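Local structure of SusD superfamily protein (Bacteroides vulgatus, 3MYV) at residues F278-Y283 against G413-S418; S50-G55 against K303-T308; G405-R410 against E422-F427. The protein probably binds saccharides at the bacterial outer membrane, as other members of the SusD family do. All coordinates share one frame; numbering follows the deposited sequence. Where two conformers were deposited one is given.

Contact 1 of 3, residues F278-Y283 against G413-S418; sequences FVTQKY and GYHLPS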
ATOM      1  N   PHE A 278       5.479 -16.922   4.562  1.00 13.83           N
ATOM      2  CA  PHE A 278       6.878 -17.017   4.144  1.00 13.55           C
ATOM      3  C   PHE A 278       7.028 -16.246   2.870  1.00 12.04           C
ATOM      4  O   PHE A 278       6.022 -15.938   2.227  1.00 13.03           O
ATOM      5  CB  PHE A 278       7.246 -18.472   3.868  1.00 15.08           C
ATOM      6  CG  PHE A 278       6.836 -19.419   4.940  1.00 14.82           C
ATOM      7  CD1 PHE A 278       7.167 -19.154   6.285  1.00 15.61           C
ATOM      8  CD2 PHE A 278       6.172 -20.594   4.635  1.00 15.51           C
ATOM      9  CE1 PHE A 278       6.821 -20.033   7.269  1.00 15.50           C
ATOM     10  CE2 PHE A 278       5.823 -21.493   5.625  1.00 18.23           C
ATOM     11  CZ  PHE A 278       6.146 -21.214   6.954  1.00 16.87           C
ATOM     12  N   VAL A 279       8.269 -15.915   2.481  1.00 13.08           N
ATOM     13  CA  VAL A 279       8.512 -15.658   1.077  1.00 13.41           C
ATOM     14  C   VAL A 279       8.378 -16.993   0.343  1.00 15.06           C
ATOM     15  O   VAL A 279       8.534 -18.060   0.927  1.00 13.82           O
ATOM     16  CB  VAL A 279       9.864 -14.948   0.782  1.00 13.02           C
ATOM     17  CG1 VAL A 279       9.942 -13.634   1.597  1.00 14.46           C
ATOM     18  CG2 VAL A 279      11.079 -15.867   1.042  1.00 13.83           C
ATOM     19  N   THR A 280       8.084 -16.921  -0.941  1.00 13.62           N
ATOM     20  CA  THR A 280       8.001 -18.119  -1.773  1.00 13.35           C
ATOM     21  C   THR A 280       9.420 -18.583  -2.152  1.00 15.87           C
ATOM     22  O   THR A 280      10.423 -17.831  -1.997  1.00 13.96           O
ATOM     23  CB  THR A 280       7.229 -17.813  -3.056  1.00 12.09           C
ATOM     24  OG1 THR A 280       7.882 -16.726  -3.719  1.00 11.79           O
ATOM     25  CG2 THR A 280       5.773 -17.444  -2.751  1.00 17.35           C
ATOM     26  N   GLN A 281       9.510 -19.819  -2.634  1.00 14.96           N
ATOM     27  CA  GLN A 281      10.769 -20.350  -3.116  0.50 16.16           C
ATOM     28  C   GLN A 281      11.292 -19.477  -4.274  1.00 16.87           C
ATOM     29  O   GLN A 281      12.487 -19.213  -4.364  1.00 15.84           O
ATOM     30  CB  GLN A 281      10.628 -21.814  -3.543  0.50 17.28           C
ATOM     31  CG  GLN A 281      11.977 -22.495  -3.789  0.50 16.03           C
ATOM     32  CD  GLN A 281      11.856 -23.956  -4.162  0.50 17.21           C
ATOM     33  OE1 GLN A 281      11.088 -24.704  -3.565  0.50 19.24           O
ATOM     34  NE2 GLN A 281      12.645 -24.378  -5.140  0.50 20.14           N
ATOM     35  N   LYS A 282      10.390 -18.996  -5.125  1.00 17.61           N
ATOM     36  CA  LYS A 282      10.760 -18.123  -6.244  1.00 16.14           C
ATOM     37  C   LYS A 282      11.476 -16.867  -5.747  1.00 18.20           C
ATOM     38  O   LYS A 282      12.530 -16.518  -6.262  1.00 18.04           O
ATOM     39  CB  LYS A 282       9.524 -17.756  -7.073  1.00 16.47           C
ATOM     40  CG  LYS A 282       9.754 -16.696  -8.138  1.00 18.45           C
ATOM     41  CD  LYS A 282       9.102 -15.349  -7.764  1.00 21.46           C
ATOM     42  CE  LYS A 282       9.601 -14.226  -8.657  1.00 22.99           C
ATOM     43  NZ  LYS A 282       9.077 -12.871  -8.320  1.00 18.32           N
ATOM     44  N   TYR A 283      10.943 -16.204  -4.732  1.00 16.56           N
ATOM     45  CA  TYR A 283      11.573 -14.989  -4.249  1.00 15.95           C
ATOM     46  C   TYR A 283      12.928 -15.305  -3.583  1.00 16.56           C
ATOM     47  O   TYR A 283      13.929 -14.632  -3.820  1.00 15.61           O
ATOM     48  CB  TYR A 283      10.687 -14.241  -3.265  1.00 16.08           C
ATOM     49  CG  TYR A 283      11.316 -12.920  -2.826  1.00 12.76           C
ATOM     50  CD1 TYR A 283      11.146 -11.764  -3.584  1.00 16.89           C
ATOM     51  CD2 TYR A 283      12.123 -12.841  -1.697  1.00 16.93           C
ATOM     52  CE1 TYR A 283      11.712 -10.570  -3.212  1.00 15.47           C
ATOM     53  CE2 TYR A 283      12.724 -11.646  -1.330  1.00 15.14           C
ATOM     54  CZ  TYR A 283      12.506 -10.503  -2.105  1.00 15.58           C
ATOM     55  OH  TYR A 283      13.089  -9.308  -1.751  1.00 16.50           O
ATOM     56  N   GLY A 413       7.582 -24.938  -5.979  1.00 20.42           N
ATOM     57  CA  GLY A 413       8.234 -24.536  -4.748  1.00 19.64           C
ATOM     58  C   GLY A 413       7.652 -25.248  -3.551  1.00 18.58           C
ATOM     59  O   GLY A 413       7.514 -26.468  -3.538  1.00 17.25           O
ATOM     60  N   TYR A 414       7.276 -24.475  -2.542  1.00 15.77           N
ATOM     61  CA  TYR A 414       6.560 -24.997  -1.403  1.00 17.76           C
ATOM     62  C   TYR A 414       5.181 -24.332  -1.252  1.00 17.24           C
ATOM     63  O   TYR A 414       4.645 -24.184  -0.151  1.00 17.01           O
ATOM     64  CB  TYR A 414       7.414 -24.876  -0.134  1.00 18.26           C
ATOM     65  CG  TYR A 414       8.141 -23.569   0.138  1.00 16.43           C
ATOM     66  CD1 TYR A 414       7.493 -22.494   0.757  1.00 19.91           C
ATOM     67  CD2 TYR A 414       9.508 -23.433  -0.141  1.00 16.91           C
ATOM     68  CE1 TYR A 414       8.163 -21.312   1.038  1.00 15.90           C
ATOM     69  CE2 TYR A 414      10.194 -22.271   0.150  1.00 18.04           C
ATOM     70  CZ  TYR A 414       9.516 -21.197   0.743  1.00 15.81           C
ATOM     71  OH  TYR A 414      10.207 -20.046   1.035  1.00 17.23           O
ATOM     72  N   HIS A 415       4.584 -23.980  -2.378  1.00 17.16           N
ATOM     73  CA  HIS A 415       3.199 -23.531  -2.383  1.00 16.16           C
ATOM     74  C   HIS A 415       2.273 -24.586  -1.786  1.00 16.75           C
ATOM     75  O   HIS A 415       2.519 -25.798  -1.894  1.00 17.19           O
ATOM     76  CB  HIS A 415       2.745 -23.157  -3.793  1.00 12.94           C
ATOM     77  CG  HIS A 415       3.188 -21.789  -4.227  1.00 16.07           C
ATOM     78  ND1 HIS A 415       2.559 -20.636  -3.803  1.00 13.01           N
ATOM     79  CD2 HIS A 415       4.177 -21.394  -5.061  1.00 16.72           C
ATOM     80  CE1 HIS A 415       3.156 -19.592  -4.349  1.00 14.66           C
ATOM     81  NE2 HIS A 415       4.153 -20.023  -5.100  1.00 15.40           N
ATOM     82  N   LEU A 416       1.199 -24.119  -1.165  1.00 15.18           N
ATOM     83  CA  LEU A 416       0.209 -25.016  -0.588  1.00 16.06           C
ATOM     84  C   LEU A 416      -0.666 -25.685  -1.635  1.00 16.13           C
ATOM     85  O   LEU A 416      -0.856 -25.156  -2.737  1.00 16.38           O
ATOM     86  CB  LEU A 416      -0.694 -24.255   0.375  1.00 15.07           C
ATOM     87  CG  LEU A 416      -0.037 -23.463   1.513  1.00 21.46           C
ATOM     88  CD1 LEU A 416      -1.111 -22.921   2.450  1.00 17.86           C
ATOM     89  CD2 LEU A 416       0.952 -24.343   2.268  1.00 24.86           C
ATOM     90  N   PRO A 417      -1.236 -26.846  -1.284  1.00 18.92           N
ATOM     91  CA  PRO A 417      -2.150 -27.483  -2.243  1.00 21.00           C
ATOM     92  C   PRO A 417      -3.328 -26.569  -2.594  1.00 18.60           C
ATOM     93  O   PRO A 417      -3.788 -25.797  -1.768  1.00 21.64           O
ATOM     94  CB  PRO A 417      -2.660 -28.731  -1.492  1.00 22.59           C
ATOM     95  CG  PRO A 417      -1.640 -29.003  -0.435  1.00 26.65           C
ATOM     96  CD  PRO A 417      -1.049 -27.647  -0.063  1.00 21.77           C
ATOM     97  N   SER A 418      -3.803 -26.677  -3.820  1.00 20.38           N
ATOM     98  CA  SER A 418      -4.973 -25.965  -4.283  1.00 21.45           C
ATOM     99  C   SER A 418      -4.828 -24.462  -4.403  1.00 21.62           C
ATOM    100  O   SER A 418      -5.818 -23.792  -4.665  1.00 22.26           O
ATOM    101  CB  SER A 418      -6.188 -26.312  -3.423  1.00 23.86           C
ATOM    102  OG  SER A 418      -6.453 -27.695  -3.516  1.00 23.98           O
TER
HETATM  103  O   HOH W   1       7.098 -21.457  -2.806  1.00 13.21           O
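The Tyr414 ring lies over the start of helix 281-288, one face on the backbone N of Gln281, which comes 3.6 Å from Tyr414 CZ. Beside it, the rim carbon Tyr414 CE2 packs on Gln281 CB at 3.7 Å. The ring reaches this place because CG sits between the backbone N and the carbonyl carbon (chi1 46°), although the Tyr414 CB bond itself does not aim at the other segment. At the far end Tyr414 OH donates to Val279 O over a short 2.6 Å, approaching from above the carbonyl plane, 37° out of it. Trp310 N is a second partner of the hydroxyl, tying the loop to strand 307-312 as well. Phe278 CB meets the edge of the ring at Tyr414 CE1, 4.1 Å away, close to where Val279 O approaches. A phenylalanine in place of Tyr414 would probably leave Val279 O without its donor and Trp310 N without its acceptor.

Strand 277-279, paired with 48-50, here turns into the helix through an N-cap: Thr280 OG1 accepts from Tyr283 N at 3.3 Å and is also bonded to Asp46 O. The methyl of the same threonine, CG2, rests against His415 CE1 at 3.7 Å; the imidazole is anchored elsewhere, ND1 bonding to Tyr61 OH. One water bridges the segments, accepting from Gln281 N and from Tyr414 N, so both amides find a partner. Gly413 stands so near the helix that a CB on it would clash with Gln281 CB, and its phi is positive besides.

Contact 2 of 3, residues S50-G55 against K303-T308; sequences SSEESG and KYAGKT. With EDO (1,2-ethanediol), chain D.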
ATOM      1  N   SER A  50       1.171 -18.021   2.210  1.00 14.26           N
ATOM      2  CA  SER A  50       0.754 -18.500   3.515  1.00 14.53           C
ATOM      3  C   SER A  50       1.518 -19.745   3.979  1.00 13.99           C
ATOM      4  O   SER A  50       2.006 -20.545   3.185  1.00 14.99           O
ATOM      5  CB  SER A  50      -0.759 -18.847   3.467  1.00 15.76           C
ATOM      6  OG  SER A  50      -1.245 -19.217   4.735  1.00 24.40           O
ATOM      7  N   SER A  51       1.617 -19.896   5.294  1.00 16.00           N
ATOM      8  CA  SER A  51       1.964 -21.166   5.889  1.00 15.21           C
ATOM      9  C   SER A  51       0.656 -21.955   6.015  1.00 17.44           C
ATOM     10  O   SER A  51      -0.382 -21.524   5.499  1.00 17.04           O
ATOM     11  CB  SER A  51       2.562 -20.950   7.269  1.00 15.95           C
ATOM     12  OG  SER A  51       1.610 -20.340   8.117  1.00 13.58           O
ATOM     13  N   GLU A  52       0.676 -23.037   6.790  1.00 18.19           N
ATOM     14  CA  GLU A  52      -0.542 -23.807   7.081  0.50 19.22           C
ATOM     15  C   GLU A  52      -1.436 -23.105   8.112  1.00 19.15           C
ATOM     16  O   GLU A  52      -2.575 -23.488   8.306  1.00 19.21           O
ATOM     17  CB  GLU A  52      -0.208 -25.223   7.565  0.50 20.28           C
ATOM     18  CG  GLU A  52       0.554 -26.071   6.556  0.50 24.12           C
ATOM     19  CD  GLU A  52       1.035 -27.400   7.132  0.50 27.07           C
ATOM     20  OE1 GLU A  52       0.481 -27.861   8.159  0.50 27.28           O
ATOM     21  OE2 GLU A  52       1.975 -27.979   6.557  0.50 24.55           O
ATOM     22  N   GLU A  53      -0.925 -22.062   8.766  1.00 16.47           N
ATOM     23  CA  GLU A  53      -1.695 -21.373   9.780  1.00 18.71           C
ATOM     24  C   GLU A  53      -2.916 -20.682   9.176  1.00 19.95           C
ATOM     25  O   GLU A  53      -2.892 -20.240   8.032  1.00 18.40           O
ATOM     26  CB  GLU A  53      -0.831 -20.345  10.491  1.00 16.57           C
ATOM     27  CG  GLU A  53       0.339 -20.945  11.234  1.00 19.33           C
ATOM     28  CD  GLU A  53      -0.073 -21.662  12.501  1.00 23.76           C
ATOM     29  OE1 GLU A  53      -0.885 -21.100  13.267  1.00 24.42           O
ATOM     30  OE2 GLU A  53       0.439 -22.765  12.751  1.00 25.37           O
ATOM     31  N   SER A  54      -3.977 -20.614   9.968  1.00 18.94           N
ATOM     32  CA  SER A  54      -5.220 -19.944   9.580  0.50 17.82           C
ATOM     33  C   SER A  54      -5.101 -18.428   9.735  1.00 16.59           C
ATOM     34  O   SER A  54      -4.164 -17.920  10.383  1.00 17.31           O
ATOM     35  CB  SER A  54      -6.376 -20.457  10.451  0.50 18.88           C
ATOM     36  OG  SER A  54      -6.327 -21.867  10.597  0.50 12.96           O
ATOM     37  N   GLY A  55      -6.058 -17.712   9.155  1.00 15.79           N
ATOM     38  CA  GLY A  55      -6.147 -16.281   9.270  1.00 17.31           C
ATOM     39  C   GLY A  55      -6.080 -15.537   7.948  1.00 15.68           C
ATOM     40  O   GLY A  55      -6.222 -16.118   6.859  1.00 13.61           O
ATOM     41  N   LYS A 303      12.819 -24.448   8.587  1.00 17.79           N
ATOM     42  CA  LYS A 303      12.375 -25.748   8.112  1.00 17.50           C
ATOM     43  C   LYS A 303      10.908 -25.875   8.469  1.00 19.25           C
ATOM     44  O   LYS A 303      10.520 -25.700   9.626  1.00 17.94           O
ATOM     45  CB  LYS A 303      13.155 -26.863   8.777  1.00 17.09           C
ATOM     46  CG  LYS A 303      14.634 -26.955   8.421  1.00 19.61           C
ATOM     47  CD  LYS A 303      14.832 -27.534   7.037  1.00 27.10           C
ATOM     48  CE  LYS A 303      16.273 -27.560   6.634  1.00 32.24           C
ATOM     49  NZ  LYS A 303      16.405 -28.265   5.324  1.00 32.20           N
ATOM     50  N   TYR A 304      10.115 -26.230   7.471  1.00 17.19           N
ATOM     51  CA  TYR A 304       8.688 -26.344   7.614  1.00 17.54           C
ATOM     52  C   TYR A 304       8.171 -27.440   6.697  1.00 16.61           C
ATOM     53  O   TYR A 304       8.542 -27.475   5.512  1.00 17.70           O
ATOM     54  CB  TYR A 304       8.073 -25.000   7.224  1.00 18.03           C
ATOM     55  CG  TYR A 304       6.651 -24.830   7.649  1.00 20.58           C
ATOM     56  CD1 TYR A 304       6.324 -24.420   8.940  1.00 20.99           C
ATOM     57  CD2 TYR A 304       5.630 -25.031   6.747  1.00 22.89           C
ATOM     58  CE1 TYR A 304       4.992 -24.246   9.312  1.00 22.52           C
ATOM     59  CE2 TYR A 304       4.314 -24.848   7.106  1.00 24.48           C
ATOM     60  CZ  TYR A 304       3.999 -24.465   8.378  1.00 21.91           C
ATOM     61  OH  TYR A 304       2.671 -24.280   8.673  1.00 34.22           O
ATOM     62  N   ALA A 305       7.347 -28.331   7.261  1.00 17.90           N
ATOM     63  CA  ALA A 305       6.800 -29.501   6.559  1.00 19.07           C
ATOM     64  C   ALA A 305       7.890 -30.243   5.773  1.00 19.43           C
ATOM     65  O   ALA A 305       7.729 -30.577   4.603  1.00 18.43           O
ATOM     66  CB  ALA A 305       5.601 -29.082   5.652  1.00 20.30           C
ATOM     67  N   GLY A 306       9.018 -30.485   6.446  1.00 20.87           N
ATOM     68  CA  GLY A 306      10.098 -31.276   5.894  1.00 18.94           C
ATOM     69  C   GLY A 306      10.867 -30.656   4.732  1.00 19.68           C
ATOM     70  O   GLY A 306      11.590 -31.360   4.037  1.00 19.06           O
ATOM     71  N   LYS A 307      10.769 -29.337   4.579  1.00 18.50           N
ATOM     72  CA  LYS A 307      11.464 -28.603   3.516  1.00 20.99           C
ATOM     73  C   LYS A 307      12.138 -27.348   4.064  1.00 19.54           C
ATOM     74  O   LYS A 307      11.725 -26.801   5.080  1.00 20.03           O
ATOM     75  CB  LYS A 307      10.449 -28.132   2.471  1.00 23.69           C
ATOM     76  CG  LYS A 307       9.911 -29.192   1.564  1.00 31.59           C
ATOM     77  CD  LYS A 307       8.978 -28.542   0.527  1.00 40.98           C
ATOM     78  CE  LYS A 307       8.847 -29.375  -0.750  1.00 43.88           C
ATOM     79  NZ  LYS A 307       8.449 -28.540  -1.926  1.00 35.12           N
ATOM     80  N   THR A 308      13.155 -26.859   3.361  1.00 16.10           N
ATOM     81  CA  THR A 308      13.678 -25.539   3.654  1.00 15.58           C
ATOM     82  C   THR A 308      12.699 -24.485   3.157  1.00 16.42           C
ATOM     83  O   THR A 308      12.200 -24.553   2.013  1.00 14.65           O
ATOM     84  CB  THR A 308      15.040 -25.332   3.011  1.00 17.28           C
ATOM     85  OG1 THR A 308      15.897 -26.366   3.460  1.00 20.93           O
ATOM     86  CG2 THR A 308      15.640 -23.971   3.379  1.00 17.55           C
TER
HETATM   87  C1  EDO D 503       3.967 -27.994   9.496  1.00 27.21           C
HETATM   88  O1  EDO D 503       4.923 -28.994   9.785  1.00 30.36           O
HETATM   89  C2  EDO D 503       2.928 -28.080  10.596  1.00 34.40           C
HETATM   90  O2  EDO D 503       1.780 -28.724  10.056  1.00 43.39           O
HETATM   91  O   HOH W   2       2.715 -23.348  11.575  1.00 32.05           O
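Tyr304 OH takes part in two hydrogen bonds: it accepts from Glu52 N at 3.0 Å, with an N-H...O angle of 152°, and it donates to a water lying in the plane of the ring at its edge. That water passes a hydrogen on to Glu53 OE2 at 2.6 Å, so the phenol is linked both to the backbone of the loop and, through one water, to an acidic side chain. The bonds would be expected to fix where the end of the ring sits. Glu52 CB and Ser51 CB also pack against the hydroxyl, 3.2 and 3.6 Å from Tyr304 OH. Tyr304 CG is anti to its backbone N (chi1 -165°), and the CB bond already aims at the loop.

The loop holds its own shape at this spot. Ser51 OG accepts from Glu53 N at 3.1 Å, an ST turn, and is bonded as well to Gln275 O. Glu52 was modelled in two conformers; in the one given, Glu52 OE2 comes 3.9 Å from Tyr304 CE2, the carboxylate turned about 70° from the ring plane. Its very short bond to a 1,2-ethanediol molecule, probably picked up from the crystallisation liquor, is doubtful. The diol carbon C1 does lie over one face of the Tyr304 ring, 3.7 Å above the plane and offset toward the rim.

Tyr304 begins the type I' turn that ends at Lys307, closed by Tyr304 N to Lys307 O at 2.9 Å and Lys307 N to Tyr304 O. This tight hairpin joins strands 299-304 and 307-312. Its tip thus meets the loop that runs from strand 48-50 to helix 56-61, with Phe278 of strand 277-279, the partner of 48-50, packed edge-to-face on the tyrosine.

Contact 3 of 3, residues G405-R410 against E422-F427; sequences GKTIVR and EVDWDF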
ATOM      1  N   GLY A 405      -1.464  -5.845 -16.356  1.00 15.91           N
ATOM      2  CA  GLY A 405      -2.016  -6.907 -17.166  1.00 15.98           C
ATOM      3  C   GLY A 405      -1.189  -8.180 -17.188  1.00 16.51           C
ATOM      4  O   GLY A 405      -1.285  -8.967 -18.139  1.00 17.75           O
ATOM      5  N   LYS A 406      -0.423  -8.427 -16.128  1.00 13.49           N
ATOM      6  CA  LYS A 406       0.387  -9.645 -16.051  1.00 16.22           C
ATOM      7  C   LYS A 406      -0.381 -10.820 -15.459  1.00 17.93           C
ATOM      8  O   LYS A 406      -1.359 -10.633 -14.737  1.00 17.52           O
ATOM      9  CB  LYS A 406       1.655  -9.417 -15.229  1.00 14.79           C
ATOM     10  CG  LYS A 406       2.531  -8.245 -15.691  1.00 20.16           C
ATOM     11  CD  LYS A 406       3.117  -8.483 -17.094  1.00 21.79           C
ATOM     12  CE  LYS A 406       4.001  -7.330 -17.507  1.00 21.02           C
ATOM     13  NZ  LYS A 406       4.650  -7.618 -18.844  1.00 22.16           N
ATOM     14  N   THR A 407       0.090 -12.033 -15.742  1.00 18.42           N
ATOM     15  CA  THR A 407      -0.423 -13.232 -15.071  1.00 20.07           C
ATOM     16  C   THR A 407       0.512 -13.524 -13.908  1.00 20.94           C
ATOM     17  O   THR A 407       1.727 -13.638 -14.097  1.00 19.14           O
ATOM     18  CB  THR A 407      -0.421 -14.433 -15.997  1.00 24.20           C
ATOM     19  OG1 THR A 407      -1.191 -14.116 -17.144  1.00 21.54           O
ATOM     20  CG2 THR A 407      -0.995 -15.679 -15.300  1.00 19.19           C
ATOM     21  N   ILE A 408      -0.051 -13.598 -12.705  1.00 16.90           N
ATOM     22  CA  ILE A 408       0.715 -13.952 -11.506  1.00 17.57           C
ATOM     23  C   ILE A 408       0.806 -15.478 -11.485  1.00 17.58           C
ATOM     24  O   ILE A 408      -0.216 -16.165 -11.482  1.00 17.70           O
ATOM     25  CB  ILE A 408       0.054 -13.418 -10.215  1.00 17.80           C
ATOM     26  CG1 ILE A 408      -0.241 -11.910 -10.335  1.00 20.37           C
ATOM     27  CG2 ILE A 408       0.974 -13.647  -9.000  1.00 17.21           C
ATOM     28  CD1 ILE A 408      -1.059 -11.363  -9.229  1.00 14.92           C
ATOM     29  N   VAL A 409       2.028 -15.997 -11.540  1.00 18.46           N
ATOM     30  CA  VAL A 409       2.270 -17.439 -11.540  1.00 19.33           C
ATOM     31  C   VAL A 409       2.726 -17.875 -10.146  1.00 18.61           C
ATOM     32  O   VAL A 409       3.741 -17.396  -9.621  1.00 18.68           O
ATOM     33  CB  VAL A 409       3.313 -17.838 -12.589  1.00 21.14           C
ATOM     34  CG1 VAL A 409       3.585 -19.347 -12.513  1.00 19.85           C
ATOM     35  CG2 VAL A 409       2.845 -17.420 -13.996  1.00 23.74           C
ATOM     36  N   ARG A 410       1.942 -18.764  -9.556  1.00 17.09           N
ATOM     37  CA  ARG A 410       2.105 -19.220  -8.177  1.00 19.69           C
ATOM     38  C   ARG A 410       2.008 -20.730  -8.193  1.00 20.35           C
ATOM     39  O   ARG A 410       0.952 -21.311  -7.948  1.00 20.73           O
ATOM     40  CB  ARG A 410       1.015 -18.598  -7.285  1.00 22.09           C
ATOM     41  CG  ARG A 410       0.869 -17.087  -7.510  1.00 20.45           C
ATOM     42  CD  ARG A 410      -0.555 -16.573  -7.350  1.00 23.11           C
ATOM     43  NE  ARG A 410      -0.838 -16.299  -5.955  1.00 21.49           N
ATOM     44  CZ  ARG A 410      -1.851 -16.786  -5.245  1.00 16.64           C
ATOM     45  NH1 ARG A 410      -2.767 -17.559  -5.784  1.00 20.95           N
ATOM     46  NH2 ARG A 410      -1.963 -16.435  -3.977  1.00 19.23           N
ATOM     47  N   GLU A 422      -2.541 -19.475 -11.535  1.00 18.15           N
ATOM     48  CA  GLU A 422      -2.462 -18.342 -12.449  1.00 19.55           C
ATOM     49  C   GLU A 422      -3.570 -17.365 -12.124  1.00 21.11           C
ATOM     50  O   GLU A 422      -4.747 -17.740 -12.094  1.00 22.97           O
ATOM     51  CB  GLU A 422      -2.569 -18.802 -13.910  1.00 21.75           C
ATOM     52  CG  GLU A 422      -1.403 -19.677 -14.312  1.00 24.02           C
ATOM     53  CD  GLU A 422      -1.309 -19.933 -15.808  1.00 35.57           C
ATOM     54  OE1 GLU A 422      -2.302 -19.750 -16.537  1.00 40.57           O
ATOM     55  OE2 GLU A 422      -0.215 -20.335 -16.255  1.00 43.01           O
ATOM     56  N   VAL A 423      -3.194 -16.133 -11.814  1.00 18.67           N
ATOM     57  CA  VAL A 423      -4.161 -15.078 -11.481  1.00 17.42           C
ATOM     58  C   VAL A 423      -3.906 -13.884 -12.391  1.00 18.96           C
ATOM     59  O   VAL A 423      -2.766 -13.420 -12.524  1.00 17.67           O
ATOM     60  CB  VAL A 423      -4.050 -14.664 -10.014  1.00 18.52           C
ATOM     61  CG1 VAL A 423      -4.883 -13.394  -9.736  1.00 13.09           C
ATOM     62  CG2 VAL A 423      -4.473 -15.843  -9.114  1.00 18.04           C
ATOM     63  N   ASP A 424      -4.960 -13.390 -13.035  1.00 17.31           N
ATOM     64  CA  ASP A 424      -4.844 -12.204 -13.864  1.00 16.75           C
ATOM     65  C   ASP A 424      -6.102 -11.388 -13.671  1.00 13.93           C
ATOM     66  O   ASP A 424      -6.940 -11.750 -12.849  1.00 16.92           O
ATOM     67  CB  ASP A 424      -4.598 -12.576 -15.336  1.00 16.19           C
ATOM     68  CG  ASP A 424      -5.752 -13.248 -15.988  1.00 22.13           C
ATOM     69  OD1 ASP A 424      -6.897 -13.217 -15.480  1.00 23.69           O
ATOM     70  OD2 ASP A 424      -5.494 -13.814 -17.068  1.00 25.61           O
ATOM     71  N   TRP A 425      -6.254 -10.310 -14.422  1.00 15.64           N
ATOM     72  CA  TRP A 425      -7.369  -9.403 -14.187  1.00 15.58           C
ATOM     73  C   TRP A 425      -8.733  -9.910 -14.707  1.00 15.83           C
ATOM     74  O   TRP A 425      -9.730  -9.191 -14.643  1.00 17.73           O
ATOM     75  CB  TRP A 425      -7.022  -7.992 -14.649  1.00 14.53           C
ATOM     76  CG  TRP A 425      -6.776  -7.770 -16.097  1.00 19.91           C
ATOM     77  CD1 TRP A 425      -7.240  -8.524 -17.136  1.00 16.09           C
ATOM     78  CD2 TRP A 425      -6.049  -6.675 -16.689  1.00 16.90           C
ATOM     79  NE1 TRP A 425      -6.819  -7.987 -18.338  1.00 19.69           N
ATOM     80  CE2 TRP A 425      -6.107  -6.841 -18.093  1.00 15.40           C
ATOM     81  CE3 TRP A 425      -5.389  -5.556 -16.174  1.00 13.24           C
ATOM     82  CZ2 TRP A 425      -5.486  -5.955 -18.984  1.00 15.77           C
ATOM     83  CZ3 TRP A 425      -4.766  -4.668 -17.067  1.00 15.41           C
ATOM     84  CH2 TRP A 425      -4.820  -4.874 -18.447  1.00 21.61           C
ATOM     85  N   ASP A 426      -8.762 -11.118 -15.256  1.00 17.28           N
ATOM     86  CA  ASP A 426     -10.019 -11.766 -15.672  1.00 18.17           C
ATOM     87  C   ASP A 426     -10.505 -12.741 -14.613  1.00 20.80           C
ATOM     88  O   ASP A 426     -11.612 -13.269 -14.722  1.00 21.15           O
ATOM     89  CB  ASP A 426      -9.833 -12.516 -16.983  1.00 20.48           C
ATOM     90  CG  ASP A 426      -9.560 -11.590 -18.161  1.00 22.90           C
ATOM     91  OD1 ASP A 426     -10.070 -10.465 -18.186  1.00 22.06           O
ATOM     92  OD2 ASP A 426      -8.851 -12.025 -19.076  1.00 26.56           O
ATOM     93  N   PHE A 427      -9.685 -12.990 -13.591  1.00 19.45           N
ATOM     94  CA  PHE A 427     -10.072 -13.866 -12.482  1.00 19.67           C
ATOM     95  C   PHE A 427     -11.072 -13.164 -11.585  1.00 15.69           C
ATOM     96  O   PHE A 427     -10.796 -12.076 -11.090  1.00 18.67           O
ATOM     97  CB  PHE A 427      -8.837 -14.209 -11.656  1.00 20.74           C
ATOM     98  CG  PHE A 427      -9.082 -15.199 -10.555  1.00 19.66           C
ATOM     99  CD1 PHE A 427      -9.889 -16.313 -10.748  1.00 21.50           C
ATOM    100  CD2 PHE A 427      -8.421 -15.063  -9.344  1.00 15.89           C
ATOM    101  CE1 PHE A 427     -10.075 -17.239  -9.728  1.00 25.17           C
ATOM    102  CE2 PHE A 427      -8.587 -15.978  -8.354  1.00 22.06           C
ATOM    103  CZ  PHE A 427      -9.412 -17.072  -8.539  1.00 16.93           C
TER
HETATM  104  O   HOH W   3      -3.683  -9.068 -15.092  1.00 24.52           O
HETATM  105  O   HOH W   4      -3.353 -15.569 -17.833  1.00 36.91           O
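Val423 pairs with Ile408 through both backbone bonds of an antiparallel hydrogen-bonded pair, Ile408 N to Val423 O at 2.7 Å and Val423 N to Ile408 O at 3.0 Å. Their side chains fall on the same face of the two strands, CB to CB 4.3 Å, and Ile408 also packs on Phe398, Leu401 and Leu402 of helix 397-403. Val423 CG2 comes 4.1 Å from Arg410 NH1, whose bonding partner is Asp420 O.

Glu422, the residue before Val423, is the non-hydrogen-bonded partner of Val409. Its CA-H points at Ile408 O, and its CB meets Thr407 CG2 at 3.8 Å, the two side chains crossing obliquely. Together 408-409 and 422-423 form a small two-stranded antiparallel sheet; its first strand follows shortly after helix 397-403, which ends in a Schellman motif with Gly405 as its C-prime residue.

In Thr407, just before strand 408-409, OG1 is anti to the carbonyl carbon (chi1 -57°), which puts CG2 anti to the backbone N, against the glutamate. OG1 shares a water with Asp424 OD2, the two side chains lying side by side. Asp424 OD1 in turn accepts from Asp426 N at 2.8 Å, an Asx turn. Beyond it the Trp425 indole covers Gly405, whose CA stands over the six-membered ring, 3.6 Å from its centroid, in a CH-pi contact.

How the contacts relate
Contacts 1 and 3 are partly buried and contact 2 lies at the surface, with a diol over its tyrosine; waters bridge the segments in all three. Contacts 1 and 3 are tied by chain: 413-418 is part of the loop between the two strands of contact 3, and His415 CE1 packs on Arg410 CB. Contacts 1 and 2, with centres about 9 Å apart, are joined by Phe278 CZ on Ser51 CB, and Lys307 NZ reaches Gly413 O. Each of these two hangs on a tyrosine hydroxyl bonded to backbone, donating to a carbonyl in contact 1 and accepting from an amide in contact 2. Contact 3 relies instead on strand pairing, and does not touch contact 2.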